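PDB 3KEZ: putative sugar binding protein from Bacteroides vulgatus ATCC 8482, which probably binds sugars or other nutrients at the outer membrane as a SusD-family protein, and carries a bound calcium ion. Local coordinates for residues A[91-96]-A[149-154]; A[84-89]-A[128-133]; A[232-237]-A[334-339]; A[61-66]-A[279-284]. All blocks are in the same frame, centred on the assembly; numbering follows the deposited sequence.

Contact 1 of 4, residues A[91-96]-A[149-154]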
loop_
_atom_site.group_PDB
_atom_site.type_symbol
_atom_site.label_atom_id
_atom_site.label_comp_id
_atom_site.label_asym_id
_atom_site.label_seq_id
_atom_site.Cartn_x
_atom_site.Cartn_y
_atom_site.Cartn_z
ATOM N N ASN A 91 6.647 13.317 -13.282
ATOM C CA ASN A 91 7.048 12.505 -14.450
ATOM C C ASN A 91 5.887 11.786 -15.140
ATOM O O ASN A 91 5.912 11.549 -16.379
ATOM C CB ASN A 91 8.186 11.554 -14.049
ATOM C CG ASN A 91 9.507 12.307 -13.866
ATOM O OD1 ASN A 91 10.111 12.728 -14.838
ATOM N ND2 ASN A 91 9.904 12.539 -12.624
ATOM N N CYS A 92 4.866 11.429 -14.358
ATOM C CA CYS A 92 3.628 10.934 -14.935
ATOM C C CYS A 92 2.993 12.009 -15.807
ATOM O O CYS A 92 2.574 11.720 -16.900
ATOM C CB CYS A 92 2.628 10.511 -13.868
ATOM S SG CYS A 92 3.113 9.012 -12.916
ATOM N N ASN A 93 2.909 13.244 -15.294
ATOM C CA ASN A 93 2.428 14.409 -16.052
ATOM C C ASN A 93 3.204 14.648 -17.317
ATOM O O ASN A 93 2.610 14.896 -18.366
ATOM C CB ASN A 93 2.469 15.675 -15.183
ATOM C CG ASN A 93 1.512 15.588 -14.001
ATOM O OD1 ASN A 93 0.662 14.686 -13.962
ATOM N ND2 ASN A 93 1.630 16.511 -13.045
ATOM N N LEU A 94 4.532 14.552 -17.228
ATOM C CA LEU A 94 5.383 14.650 -18.417
ATOM C C LEU A 94 4.922 13.662 -19.475
ATOM O O LEU A 94 4.746 14.040 -20.651
ATOM C CB LEU A 94 6.858 14.411 -18.076
ATOM C CG LEU A 94 7.846 14.487 -19.248
ATOM C CD1 LEU A 94 7.852 15.882 -19.910
ATOM C CD2 LEU A 94 9.245 14.099 -18.796
ATOM N N ILE A 95 4.704 12.415 -19.075
ATOM C CA ILE A 95 4.245 11.404 -20.012
ATOM C C ILE A 95 2.871 11.785 -20.557
ATOM O O ILE A 95 2.632 11.753 -21.770
ATOM C CB ILE A 95 4.149 9.991 -19.369
ATOM C CG1 ILE A 95 5.535 9.392 -19.228
ATOM C CG2 ILE A 95 3.243 9.033 -20.221
ATOM C CD1 ILE A 95 5.610 8.174 -18.237
ATOM N N LEU A 96 1.965 12.130 -19.653
ATOM C CA LEU A 96 0.547 12.253 -20.020
ATOM C C LEU A 96 0.308 13.461 -20.924
ATOM O O LEU A 96 -0.552 13.400 -21.795
ATOM C CB LEU A 96 -0.353 12.249 -18.773
ATOM C CG LEU A 96 -0.368 10.864 -18.119
ATOM C CD1 LEU A 96 -1.052 10.878 -16.765
ATOM C CD2 LEU A 96 -0.988 9.809 -19.132
ATOM N N PRO A 149 -2.220 19.480 -2.889
ATOM C CA PRO A 149 -2.394 20.033 -4.216
ATOM C C PRO A 149 -2.441 19.004 -5.323
ATOM O O PRO A 149 -1.577 18.138 -5.407
ATOM C CB PRO A 149 -1.136 20.911 -4.405
ATOM C CG PRO A 149 -0.738 21.287 -3.011
ATOM C CD PRO A 149 -1.029 20.036 -2.220
ATOM N N ILE A 150 -3.425 19.154 -6.194
ATOM C CA ILE A 150 -3.560 18.362 -7.412
ATOM C C ILE A 150 -2.689 19.092 -8.437
ATOM O O ILE A 150 -2.980 20.232 -8.806
ATOM C CB ILE A 150 -5.029 18.334 -7.869
ATOM C CG1 ILE A 150 -5.886 17.572 -6.821
ATOM C CG2 ILE A 150 -5.163 17.710 -9.287
ATOM C CD1 ILE A 150 -7.409 17.856 -6.918
ATOM N N VAL A 151 -1.647 18.419 -8.881
ATOM C CA VAL A 151 -0.695 18.943 -9.841
ATOM C C VAL A 151 -0.761 18.062 -11.063
ATOM O O VAL A 151 -0.419 16.889 -11.004
ATOM C CB VAL A 151 0.722 18.895 -9.247
ATOM C CG1 VAL A 151 1.750 19.374 -10.281
ATOM C CG2 VAL A 151 0.780 19.729 -7.958
ATOM N N LYS A 152 -1.216 18.620 -12.174
ATOM C CA LYS A 152 -1.421 17.845 -13.389
ATOM C C LYS A 152 -0.557 18.327 -14.559
ATOM O O LYS A 152 -0.570 17.724 -15.640
ATOM C CB LYS A 152 -2.917 17.859 -13.756
ATOM C CG LYS A 152 -3.723 16.886 -12.883
ATOM C CD LYS A 152 -5.194 17.011 -13.024
ATOM C CE LYS A 152 -5.708 16.249 -14.217
ATOM N NZ LYS A 152 -7.184 16.359 -14.210
ATOM N N GLU A 153 0.155 19.434 -14.360
ATOM C CA GLU A 153 1.117 19.896 -15.349
ATOM C C GLU A 153 2.535 19.941 -14.738
ATOM O O GLU A 153 2.780 19.362 -13.681
ATOM C CB GLU A 153 0.645 21.227 -15.925
ATOM C CG GLU A 153 -0.777 21.130 -16.493
ATOM C CD GLU A 153 -1.275 22.434 -17.095
ATOM O OE1 GLU A 153 -1.406 23.436 -16.348
ATOM O OE2 GLU A 153 -1.558 22.444 -18.310
ATOM N N LEU A 154 3.477 20.580 -15.421
ATOM C CA LEU A 154 4.856 20.556 -14.981
ATOM C C LEU A 154 5.135 21.790 -14.120
ATOM O O LEU A 154 4.788 22.933 -14.468
ATOM C CB LEU A 154 5.816 20.487 -16.182
ATOM C CG LEU A 154 5.640 19.308 -17.152
ATOM C CD1 LEU A 154 6.738 19.362 -18.240
ATOM C CD2 LEU A 154 5.561 17.902 -16.396
#
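Asn93 and Leu154 bear most of the 225 Å² buried where helix 80-96 meets the loop 149-154, with Leu94 adding a smaller share. The Asn93 CB points at the loop, and chi1 of -65° sets CG beside its own backbone N and anti to the carbonyl carbon, which carries the amide out from the helix to the loop backbone. There ND2 spends both of its N-H groups on main-chain carbonyls two residues apart. The bond from Asn93 ND2 to Val151 O is 2.9 Å long and nearly straight, at 163°, and the acceptor lies close to the amide plane. The second, from Asn93 ND2 to Glu153 O, is 3.1 Å and more bent, at 146°. Both carbonyls are met from above their planes. The other end of the amide is also held, because Asn93 OD1 accepts a hydrogen bond from Arg123 of helix 109-134, so the flat group is fixed in rotation from both ends. In this helix-rich protein of the SusD family, one buried asparagine thus links two helices to a loop that has no regular structure of its own, in the connection between helices 138-141 and 166-183. Leu154 closes the end of the contact with carbon alone. Its CB does not head for the helix, but the branch turns in: Leu154 CD2 rests 3.6 Å from Leu94 N, against the helix backbone. The other methyl, Leu154 CD1, meets Leu94 CD1 at 4.0 Å, the two side chains crossing obliquely near the protein surface.

Contact 2 of 4, residues A[84-89]-A[128-133]; sequences YLYSII and FDLTRI
Leu130 pushes its CD1 methyl over one face of the Tyr86 ring, a CH-pi contact with CD1 3.5 Å from the ring centroid and 20° off the normal. The two residues belong to helices 80-96 and 109-134, packed antiparallel in the TPR-like helical fold of the SusD family; over the short segments the axes approach to 10.3 Å and run at 151° to each other. Tyr86 CZ is 3.4 Å from Leu130 CD1, so the methyl sits toward the hydroxyl side of the face. The Tyr86 hydroxyl reaches past the leucine to hydrogen-bond Pro149 O, which pins the far end of the ring. An alanine in place of Tyr86 removes the ring over Leu130 CD1 and the hydroxyl that meets Pro149 O, and would probably loosen the packing of Leu130 and the hold on the proline's loop. Leu85 slides past Leu130 in the opposite direction, its CB 3.7 Å from Leu130 CG, while Ile89 CD1 comes tip to tip with Leu130 CD1, also at 3.7 Å. Leu130 is therefore wedged among three residues of the facing helix. Leu85 crosses Asp129 at about a right angle, touching only its CB. Other partners satisfy the Asp129 carboxylate: OD2 is hydrogen-bonded to the Tyr40 hydroxyl, and Arg132 of the same helix grips OD1 side-on with two nitrogens, its NH2 2.8 Å from Asp129 OD1 on the syn lone pair.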
loop_
_atom_site.group_PDB
_atom_site.type_symbol
_atom_site.label_atom_id
_atom_site.label_comp_id
_atom_site.label_asym_id
_atom_site.label_seq_id
_atom_site.Cartn_x
_atom_site.Cartn_y
_atom_site.Cartn_z
ATOM N N TYR A 84 9.032 12.563 -2.873
ATOM C CA TYR A 84 9.075 11.418 -3.751
ATOM C C TYR A 84 7.763 11.249 -4.539
ATOM O O TYR A 84 7.780 11.060 -5.755
ATOM C CB TYR A 84 9.418 10.136 -2.974
ATOM C CG TYR A 84 10.901 9.902 -2.858
ATOM C CD1 TYR A 84 11.667 10.688 -2.027
ATOM C CD2 TYR A 84 11.547 8.895 -3.615
ATOM C CE1 TYR A 84 13.033 10.516 -1.935
ATOM C CE2 TYR A 84 12.940 8.718 -3.538
ATOM C CZ TYR A 84 13.666 9.523 -2.670
ATOM O OH TYR A 84 15.045 9.394 -2.549
ATOM N N LEU A 85 6.631 11.380 -3.850
ATOM C CA LEU A 85 5.345 11.243 -4.536
ATOM C C LEU A 85 5.115 12.364 -5.572
ATOM O O LEU A 85 4.619 12.100 -6.677
ATOM C CB LEU A 85 4.203 11.093 -3.520
ATOM C CG LEU A 85 4.298 9.740 -2.812
ATOM C CD1 LEU A 85 3.461 9.669 -1.579
ATOM C CD2 LEU A 85 4.025 8.550 -3.767
ATOM N N TYR A 86 5.505 13.607 -5.258
ATOM C CA TYR A 86 5.336 14.688 -6.203
ATOM C C TYR A 86 6.323 14.571 -7.358
ATOM O O TYR A 86 6.003 14.934 -8.501
ATOM C CB TYR A 86 5.400 16.075 -5.528
ATOM C CG TYR A 86 4.019 16.483 -5.030
ATOM C CD1 TYR A 86 2.941 16.666 -5.927
ATOM C CD2 TYR A 86 3.762 16.598 -3.663
ATOM C CE1 TYR A 86 1.688 16.979 -5.477
ATOM C CE2 TYR A 86 2.511 16.919 -3.196
ATOM C CZ TYR A 86 1.472 17.101 -4.092
ATOM O OH TYR A 86 0.251 17.453 -3.604
ATOM N N SER A 87 7.518 14.054 -7.084
ATOM C CA SER A 87 8.458 13.710 -8.165
ATOM C C SER A 87 7.868 12.718 -9.167
ATOM O O SER A 87 7.902 12.940 -10.386
ATOM C CB SER A 87 9.727 13.123 -7.567
ATOM O OG SER A 87 10.635 12.792 -8.578
ATOM N N ILE A 88 7.340 11.615 -8.645
ATOM C CA ILE A 88 6.645 10.616 -9.416
ATOM C C ILE A 88 5.479 11.230 -10.243
ATOM O O ILE A 88 5.383 11.045 -11.478
ATOM C CB ILE A 88 6.132 9.471 -8.479
ATOM C CG1 ILE A 88 7.299 8.647 -7.948
ATOM C CG2 ILE A 88 5.074 8.621 -9.202
ATOM C CD1 ILE A 88 6.950 7.850 -6.709
ATOM N N ILE A 89 4.603 11.961 -9.571
ATOM C CA ILE A 89 3.497 12.665 -10.276
ATOM C C ILE A 89 4.010 13.601 -11.398
ATOM O O ILE A 89 3.465 13.613 -12.495
ATOM C CB ILE A 89 2.588 13.491 -9.263
ATOM C CG1 ILE A 89 1.856 12.525 -8.314
ATOM C CG2 ILE A 89 1.690 14.458 -10.057
ATOM C CD1 ILE A 89 1.101 13.192 -7.078
ATOM N N PHE A 128 -3.201 9.170 -4.276
ATOM C CA PHE A 128 -3.910 8.458 -3.187
ATOM C C PHE A 128 -3.029 8.389 -1.929
ATOM O O PHE A 128 -3.493 8.696 -0.821
ATOM C CB PHE A 128 -4.363 7.068 -3.645
ATOM C CG PHE A 128 -5.065 6.255 -2.577
ATOM C CD1 PHE A 128 -6.246 6.686 -2.007
ATOM C CD2 PHE A 128 -4.562 5.008 -2.182
ATOM C CE1 PHE A 128 -6.919 5.890 -1.070
ATOM C CE2 PHE A 128 -5.205 4.250 -1.246
ATOM C CZ PHE A 128 -6.390 4.664 -0.712
ATOM N N ASP A 129 -1.752 8.043 -2.094
ATOM C CA ASP A 129 -0.864 7.992 -0.946
ATOM C C ASP A 129 -0.687 9.367 -0.311
ATOM O O ASP A 129 -0.726 9.495 0.915
ATOM C CB ASP A 129 0.485 7.322 -1.294
ATOM C CG ASP A 129 0.453 5.827 -1.102
ATOM O OD1 ASP A 129 -0.067 5.422 -0.045
ATOM O OD2 ASP A 129 0.905 5.052 -1.996
ATOM N N LEU A 130 -0.511 10.410 -1.114
ATOM C CA LEU A 130 -0.392 11.745 -0.537
ATOM C C LEU A 130 -1.687 12.072 0.233
ATOM O O LEU A 130 -1.641 12.620 1.310
ATOM C CB LEU A 130 -0.113 12.831 -1.595
ATOM C CG LEU A 130 1.307 12.975 -2.169
ATOM C CD1 LEU A 130 1.267 13.791 -3.462
ATOM C CD2 LEU A 130 2.226 13.640 -1.172
ATOM N N THR A 131 -2.827 11.711 -0.316
ATOM C CA THR A 131 -4.100 12.113 0.277
ATOM C C THR A 131 -4.357 11.387 1.588
ATOM O O THR A 131 -4.796 11.985 2.549
ATOM C CB THR A 131 -5.235 11.892 -0.751
ATOM O OG1 THR A 131 -4.972 12.681 -1.923
ATOM C CG2 THR A 131 -6.619 12.290 -0.165
ATOM N N ARG A 132 -4.050 10.098 1.656
ATOM C CA ARG A 132 -4.253 9.362 2.912
ATOM C C ARG A 132 -3.209 9.659 4.000
ATOM O O ARG A 132 -3.513 9.581 5.214
ATOM C CB ARG A 132 -4.440 7.864 2.687
ATOM C CG ARG A 132 -3.308 7.108 2.127
ATOM C CD ARG A 132 -3.761 5.684 1.833
ATOM N NE ARG A 132 -2.670 4.921 1.261
ATOM C CZ ARG A 132 -2.559 3.597 1.237
ATOM N NH1 ARG A 132 -3.484 2.807 1.772
ATOM N NH2 ARG A 132 -1.476 3.058 0.689
ATOM N N ILE A 133 -2.016 10.055 3.576
ATOM C CA ILE A 133 -0.939 10.414 4.509
ATOM C C ILE A 133 -1.170 11.795 5.132
ATOM O O ILE A 133 -0.976 11.944 6.341
ATOM C CB ILE A 133 0.483 10.322 3.863
ATOM C CG1 ILE A 133 0.858 8.872 3.561
ATOM C CG2 ILE A 133 1.618 10.977 4.773
ATOM C CD1 ILE A 133 2.062 8.741 2.579
#

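Contact 3 of 4, residues A[232-237]-A[334-339]; sequences ALWTNE and LIRLSE
Leu233 CD2 makes the closest approach, lying 3.4 Å from Ser338 OG and packing against the first turn of helix 337-350. The same methyl meets the side chain of Leu337, with Leu233 CD2 4.2 Å from Leu337 CG, and in return Leu337 CD2 reaches 3.8 Å from Leu233 N, against the loop backbone. Chi1 of -169° places the Leu337 CG anti to its own N, directing the branch at residues 232-233. Further along, Trp234 CZ3 touches Arg336 CD at 4.1 Å; the side chains cross at about a right angle, yet ring and guanidinium planes are only 7° apart. The segment 334-339 is a strand-to-helix junction: strand 332-336, with a classic beta bulge where Leu334 and Ile335 both face Phe257, ends at Arg336, the N-cap residue of helix 337-350. Arg336 O accepts from Glu339 N at 2.9 Å, within that first turn. Outside this shell, charge positions the arginine. Its guanidinium forms salt bridges with Glu395, Glu254 and Glu391, and Glu254 also hydrogen-bonds Ser338 OG and Trp234 N, so one acid ties together both segments. Arg367 of helix 354-368 does likewise, donating to Ser338 OG and Trp234 O.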
loop_
_atom_site.group_PDB
_atom_site.type_symbol
_atom_site.label_atom_id
_atom_site.label_comp_id
_atom_site.label_asym_id
_atom_site.label_seq_id
_atom_site.Cartn_x
_atom_site.Cartn_y
_atom_site.Cartn_z
ATOM N N ALA A 232 -2.932 -16.796 -9.282
ATOM C CA ALA A 232 -3.742 -17.589 -8.397
ATOM C C ALA A 232 -3.237 -17.297 -7.003
ATOM O O ALA A 232 -2.047 -17.031 -6.804
ATOM C CB ALA A 232 -3.655 -19.101 -8.763
ATOM N N LEU A 233 -4.149 -17.296 -6.043
ATOM C CA LEU A 233 -3.788 -17.214 -4.644
ATOM C C LEU A 233 -2.762 -18.305 -4.339
ATOM O O LEU A 233 -2.898 -19.469 -4.771
ATOM C CB LEU A 233 -5.022 -17.400 -3.746
ATOM C CG LEU A 233 -6.127 -16.324 -3.702
ATOM C CD1 LEU A 233 -7.279 -16.794 -2.739
ATOM C CD2 LEU A 233 -5.573 -15.003 -3.302
ATOM N N TRP A 234 -1.721 -17.919 -3.619
ATOM C CA TRP A 234 -0.729 -18.890 -3.128
ATOM C C TRP A 234 -1.424 -19.961 -2.300
ATOM O O TRP A 234 -2.201 -19.640 -1.400
ATOM C CB TRP A 234 0.331 -18.183 -2.264
ATOM C CG TRP A 234 1.304 -17.341 -3.040
ATOM C CD1 TRP A 234 1.843 -17.616 -4.278
ATOM C CD2 TRP A 234 1.874 -16.117 -2.626
ATOM N NE1 TRP A 234 2.700 -16.599 -4.657
ATOM C CE2 TRP A 234 2.723 -15.665 -3.662
ATOM C CE3 TRP A 234 1.725 -15.315 -1.488
ATOM C CZ2 TRP A 234 3.422 -14.487 -3.572
ATOM C CZ3 TRP A 234 2.425 -14.161 -1.417
ATOM C CH2 TRP A 234 3.266 -13.756 -2.442
ATOM N N THR A 235 -1.150 -21.229 -2.586
ATOM C CA THR A 235 -1.739 -22.314 -1.805
ATOM C C THR A 235 -1.261 -22.274 -0.345
ATOM O O THR A 235 -0.257 -21.630 -0.003
ATOM C CB THR A 235 -1.394 -23.690 -2.371
ATOM O OG1 THR A 235 0.009 -23.912 -2.210
ATOM C CG2 THR A 235 -1.769 -23.800 -3.871
ATOM N N ASN A 236 -1.990 -22.962 0.515
ATOM C CA ASN A 236 -1.563 -23.146 1.908
ATOM C C ASN A 236 -0.125 -23.683 1.965
ATOM O O ASN A 236 0.696 -23.202 2.722
ATOM C CB ASN A 236 -2.544 -24.093 2.591
ATOM C CG ASN A 236 -2.190 -24.398 4.003
ATOM O OD1 ASN A 236 -1.533 -25.416 4.267
ATOM N ND2 ASN A 236 -2.651 -23.563 4.941
ATOM N N GLU A 237 0.180 -24.662 1.118
ATOM C CA GLU A 237 1.541 -25.214 1.020
ATOM C C GLU A 237 2.627 -24.234 0.534
ATOM O O GLU A 237 3.743 -24.243 1.041
ATOM C CB GLU A 237 1.525 -26.446 0.115
ATOM C CG GLU A 237 2.817 -27.221 0.153
ATOM C CD GLU A 237 2.725 -28.541 -0.557
ATOM O OE1 GLU A 237 1.592 -29.067 -0.709
ATOM O OE2 GLU A 237 3.797 -29.067 -0.943
ATOM N N LEU A 334 3.635 -5.295 -3.418
ATOM C CA LEU A 334 2.896 -4.086 -3.098
ATOM C C LEU A 334 1.379 -4.220 -3.264
ATOM O O LEU A 334 0.629 -3.698 -2.465
ATOM C CB LEU A 334 3.433 -2.938 -3.958
ATOM C CG LEU A 334 3.202 -1.535 -3.435
ATOM C CD1 LEU A 334 3.789 -1.406 -2.027
ATOM C CD2 LEU A 334 3.849 -0.596 -4.415
ATOM N N ILE A 335 0.960 -4.906 -4.324
ATOM C CA ILE A 335 -0.449 -5.270 -4.599
ATOM C C ILE A 335 -0.573 -6.790 -4.908
ATOM O O ILE A 335 0.088 -7.330 -5.812
ATOM C CB ILE A 335 -1.054 -4.477 -5.811
ATOM C CG1 ILE A 335 -0.929 -2.958 -5.591
ATOM C CG2 ILE A 335 -2.549 -4.904 -6.075
ATOM C CD1 ILE A 335 -1.329 -2.115 -6.804
ATOM N N ARG A 336 -1.433 -7.458 -4.138
ATOM C CA ARG A 336 -1.640 -8.888 -4.197
ATOM C C ARG A 336 -3.092 -9.271 -4.490
ATOM O O ARG A 336 -4.016 -8.601 -3.998
ATOM C CB ARG A 336 -1.263 -9.516 -2.849
ATOM C CG ARG A 336 0.212 -9.422 -2.512
ATOM C CD ARG A 336 0.634 -10.527 -1.552
ATOM N NE ARG A 336 0.161 -10.313 -0.191
ATOM C CZ ARG A 336 -0.590 -11.142 0.551
ATOM N NH1 ARG A 336 -1.056 -12.280 0.075
ATOM N NH2 ARG A 336 -0.893 -10.802 1.803
ATOM N N LEU A 337 -3.281 -10.375 -5.234
ATOM C CA LEU A 337 -4.617 -10.926 -5.476
ATOM C C LEU A 337 -5.422 -11.159 -4.196
ATOM O O LEU A 337 -6.635 -10.964 -4.206
ATOM C CB LEU A 337 -4.559 -12.215 -6.247
ATOM C CG LEU A 337 -5.866 -12.757 -6.797
ATOM C CD1 LEU A 337 -6.574 -11.793 -7.816
ATOM C CD2 LEU A 337 -5.564 -14.113 -7.474
ATOM N N SER A 338 -4.751 -11.529 -3.097
ATOM C CA SER A 338 -5.411 -11.705 -1.802
ATOM C C SER A 338 -6.179 -10.445 -1.392
ATOM O O SER A 338 -7.251 -10.556 -0.822
ATOM C CB SER A 338 -4.401 -12.088 -0.689
ATOM O OG SER A 338 -3.882 -13.396 -0.808
ATOM N N GLU A 339 -5.629 -9.253 -1.680
ATOM C CA GLU A 339 -6.327 -8.006 -1.371
ATOM C C GLU A 339 -7.591 -7.843 -2.241
ATOM O O GLU A 339 -8.623 -7.378 -1.717
ATOM C CB GLU A 339 -5.452 -6.737 -1.455
ATOM C CG GLU A 339 -6.210 -5.472 -0.939
ATOM C CD GLU A 339 -5.624 -4.157 -1.370
ATOM O OE1 GLU A 339 -4.499 -4.156 -1.903
ATOM O OE2 GLU A 339 -6.271 -3.091 -1.131
#

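Contact 4 of 4, residues A[61-66]-A[279-284]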
loop_
_atom_site.group_PDB
_atom_site.type_symbol
_atom_site.label_atom_id
_atom_site.label_comp_id
_atom_site.label_asym_id
_atom_site.label_seq_id
_atom_site.Cartn_x
_atom_site.Cartn_y
_atom_site.Cartn_z
ATOM N N THR A 61 14.270 4.399 19.273
ATOM C CA THR A 61 15.380 4.882 18.454
ATOM C C THR A 61 15.485 4.178 17.090
ATOM O O THR A 61 16.390 4.459 16.304
ATOM C CB THR A 61 16.704 4.718 19.237
ATOM O OG1 THR A 61 16.918 3.325 19.545
ATOM C CG2 THR A 61 16.647 5.516 20.548
ATOM N N LYS A 62 14.543 3.294 16.791
ATOM C CA LYS A 62 14.488 2.614 15.485
ATOM C C LYS A 62 14.031 3.535 14.348
ATOM O O LYS A 62 13.417 4.570 14.573
ATOM C CB LYS A 62 13.565 1.402 15.598
ATOM C CG LYS A 62 14.045 0.359 16.611
ATOM C CD LYS A 62 15.446 -0.150 16.295
ATOM C CE LYS A 62 15.850 -1.276 17.221
ATOM N NZ LYS A 62 17.059 -1.929 16.687
ATOM N N ARG A 63 14.292 3.169 13.106
ATOM C CA ARG A 63 13.808 4.030 12.006
ATOM C C ARG A 63 12.301 4.306 12.093
ATOM O O ARG A 63 11.872 5.360 11.683
ATOM C CB ARG A 63 14.096 3.439 10.634
ATOM C CG ARG A 63 15.426 3.862 10.060
ATOM C CD ARG A 63 16.501 2.892 10.320
ATOM N NE ARG A 63 17.766 3.297 9.726
ATOM C CZ ARG A 63 18.960 3.004 10.244
ATOM N NH1 ARG A 63 19.076 2.239 11.331
ATOM N NH2 ARG A 63 20.046 3.431 9.646
ATOM N N THR A 64 11.523 3.337 12.576
ATOM C CA THR A 64 10.042 3.453 12.694
ATOM C C THR A 64 9.557 4.111 13.981
ATOM O O THR A 64 8.341 4.370 14.156
ATOM C CB THR A 64 9.379 2.100 12.569
ATOM O OG1 THR A 64 9.980 1.167 13.490
ATOM C CG2 THR A 64 9.530 1.596 11.154
ATOM N N GLY A 65 10.507 4.422 14.861
ATOM C CA GLY A 65 10.197 4.874 16.211
ATOM C C GLY A 65 9.307 6.104 16.226
ATOM O O GLY A 65 8.241 6.078 16.843
ATOM N N ASN A 66 9.714 7.160 15.499
ATOM C CA ASN A 66 8.975 8.432 15.508
ATOM C C ASN A 66 7.574 8.318 14.848
ATOM O O ASN A 66 6.625 9.006 15.261
ATOM C CB ASN A 66 9.761 9.528 14.845
ATOM C CG ASN A 66 10.896 10.048 15.710
ATOM O OD1 ASN A 66 10.867 9.998 16.949
ATOM N ND2 ASN A 66 11.914 10.538 15.049
ATOM N N ASN A 279 18.155 -10.183 11.420
ATOM C CA ASN A 279 19.429 -10.093 10.688
ATOM C C ASN A 279 19.599 -8.771 9.934
ATOM O O ASN A 279 20.569 -8.598 9.217
ATOM C CB ASN A 279 19.580 -11.286 9.730
ATOM C CG ASN A 279 19.692 -12.590 10.475
ATOM O OD1 ASN A 279 20.347 -12.651 11.495
ATOM N ND2 ASN A 279 19.000 -13.620 10.010
ATOM N N GLY A 280 18.706 -7.816 10.158
ATOM C CA GLY A 280 18.772 -6.502 9.507
ATOM C C GLY A 280 18.907 -5.424 10.576
ATOM O O GLY A 280 19.871 -5.453 11.343
ATOM N N TYR A 281 17.942 -4.501 10.658
ATOM C CA TYR A 281 17.977 -3.430 11.674
ATOM C C TYR A 281 17.094 -3.697 12.916
ATOM O O TYR A 281 17.021 -2.852 13.813
ATOM C CB TYR A 281 17.599 -2.060 11.063
ATOM C CG TYR A 281 18.727 -1.300 10.391
ATOM C CD1 TYR A 281 20.023 -1.275 10.926
ATOM C CD2 TYR A 281 18.490 -0.565 9.235
ATOM C CE1 TYR A 281 21.069 -0.575 10.285
ATOM C CE2 TYR A 281 19.522 0.142 8.604
ATOM C CZ TYR A 281 20.799 0.130 9.133
ATOM O OH TYR A 281 21.793 0.830 8.492
ATOM N N ASP A 282 16.446 -4.859 12.990
ATOM C CA ASP A 282 15.593 -5.192 14.158
ATOM C C ASP A 282 14.624 -4.041 14.460
ATOM O O ASP A 282 14.530 -3.565 15.601
ATOM C CB ASP A 282 16.434 -5.488 15.398
ATOM C CG ASP A 282 17.577 -6.466 15.125
ATOM O OD1 ASP A 282 18.598 -6.013 14.597
ATOM O OD2 ASP A 282 17.460 -7.666 15.466
ATOM N N ASP A 283 13.953 -3.559 13.433
ATOM C CA ASP A 283 13.400 -2.209 13.501
ATOM C C ASP A 283 11.921 -2.231 13.861
ATOM O O ASP A 283 11.471 -1.470 14.716
ATOM C CB ASP A 283 13.625 -1.484 12.188
ATOM C CG ASP A 283 13.602 0.011 12.351
ATOM O OD1 ASP A 283 12.494 0.583 12.244
ATOM O OD2 ASP A 283 14.685 0.593 12.633
HETATM N N MSE A 284 11.164 -3.101 13.207
HETATM C CA MSE A 284 9.728 -3.165 13.451
HETATM C C MSE A 284 9.281 -4.622 13.589
HETATM O O MSE A 284 9.744 -5.494 12.840
HETATM C CB MSE A 284 8.975 -2.424 12.349
HETATM C CG MSE A 284 9.238 -2.949 10.951
HETATM SE SE MSE A 284 8.425 -1.949 9.474
HETATM C CE MSE A 284 6.630 -2.604 9.539
HETATM O O HOH W 1 18.743 -0.911 14.592
HETATM O O HOH W 2 17.326 0.842 13.076
#
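Chi1 of -157° sets the Asp283 CG anti to its backbone N and swings the carboxylate into the type I turn Lys62-Gly65, while a bend at chi2 (95°) folds Arg63 toward Tyr281. Both oxygens of Asp283 use their syn lone pairs on backbone N-H groups: OD2 takes Arg63 N at 2.6 Å and OD1 takes Thr64 N at 2.9 Å. Asp283 OD1 also accepts from Thr64 OG1, which comes from above the carboxylate plane. An alanine in place of Asp283 removes both acceptor oxygens, OD2 for Arg63 N and OD1 for Thr64 N and OG1, and would probably loosen the turn against residues 279-284. The guanidinium of Arg63 lies flat on the Tyr281 ring, centres 3.7 Å apart and planes at 11°, a cation-pi stack; Glu270 holds NE by a salt bridge. Water 2 bridges Arg63 NH1 and Asp283 OD2. Bent at its own chi2, Lys62 sends NZ to Tyr281 O at 3.0 Å, in the carbonyl plane, with water 1 joining the same two atoms. Thr64 and selenomethionine Met284 pack on Tyr46 and Val50 of helix 43-50, whereas Tyr281 meets Tyr274 of helix 272-275 edge-to-face; Met284 begins strand 284-286.

How the contacts relate
From the N terminus, the first segment reached is 61-66, whose partner 279-284 comes more than 200 residues later, so contact 4 closes the widest loop and ties the N-terminal part of the chain, of the starch-binding-associating family, to the C-terminal SusD-family part. Contacts 1 and 2 both fall within this loop. They share helix 80-96 and cross, because 84-89 and 91-96 are followed by 128-133 and then 149-154; they also touch where Val151 packs on Tyr86 and Ile89. Contact 3 opens at 232-237, after both have closed, and crosses contact 4 by ending at 334-339. It lies across the chain centre from contacts 1 and 2, about 26 Å from contact 2 between centres.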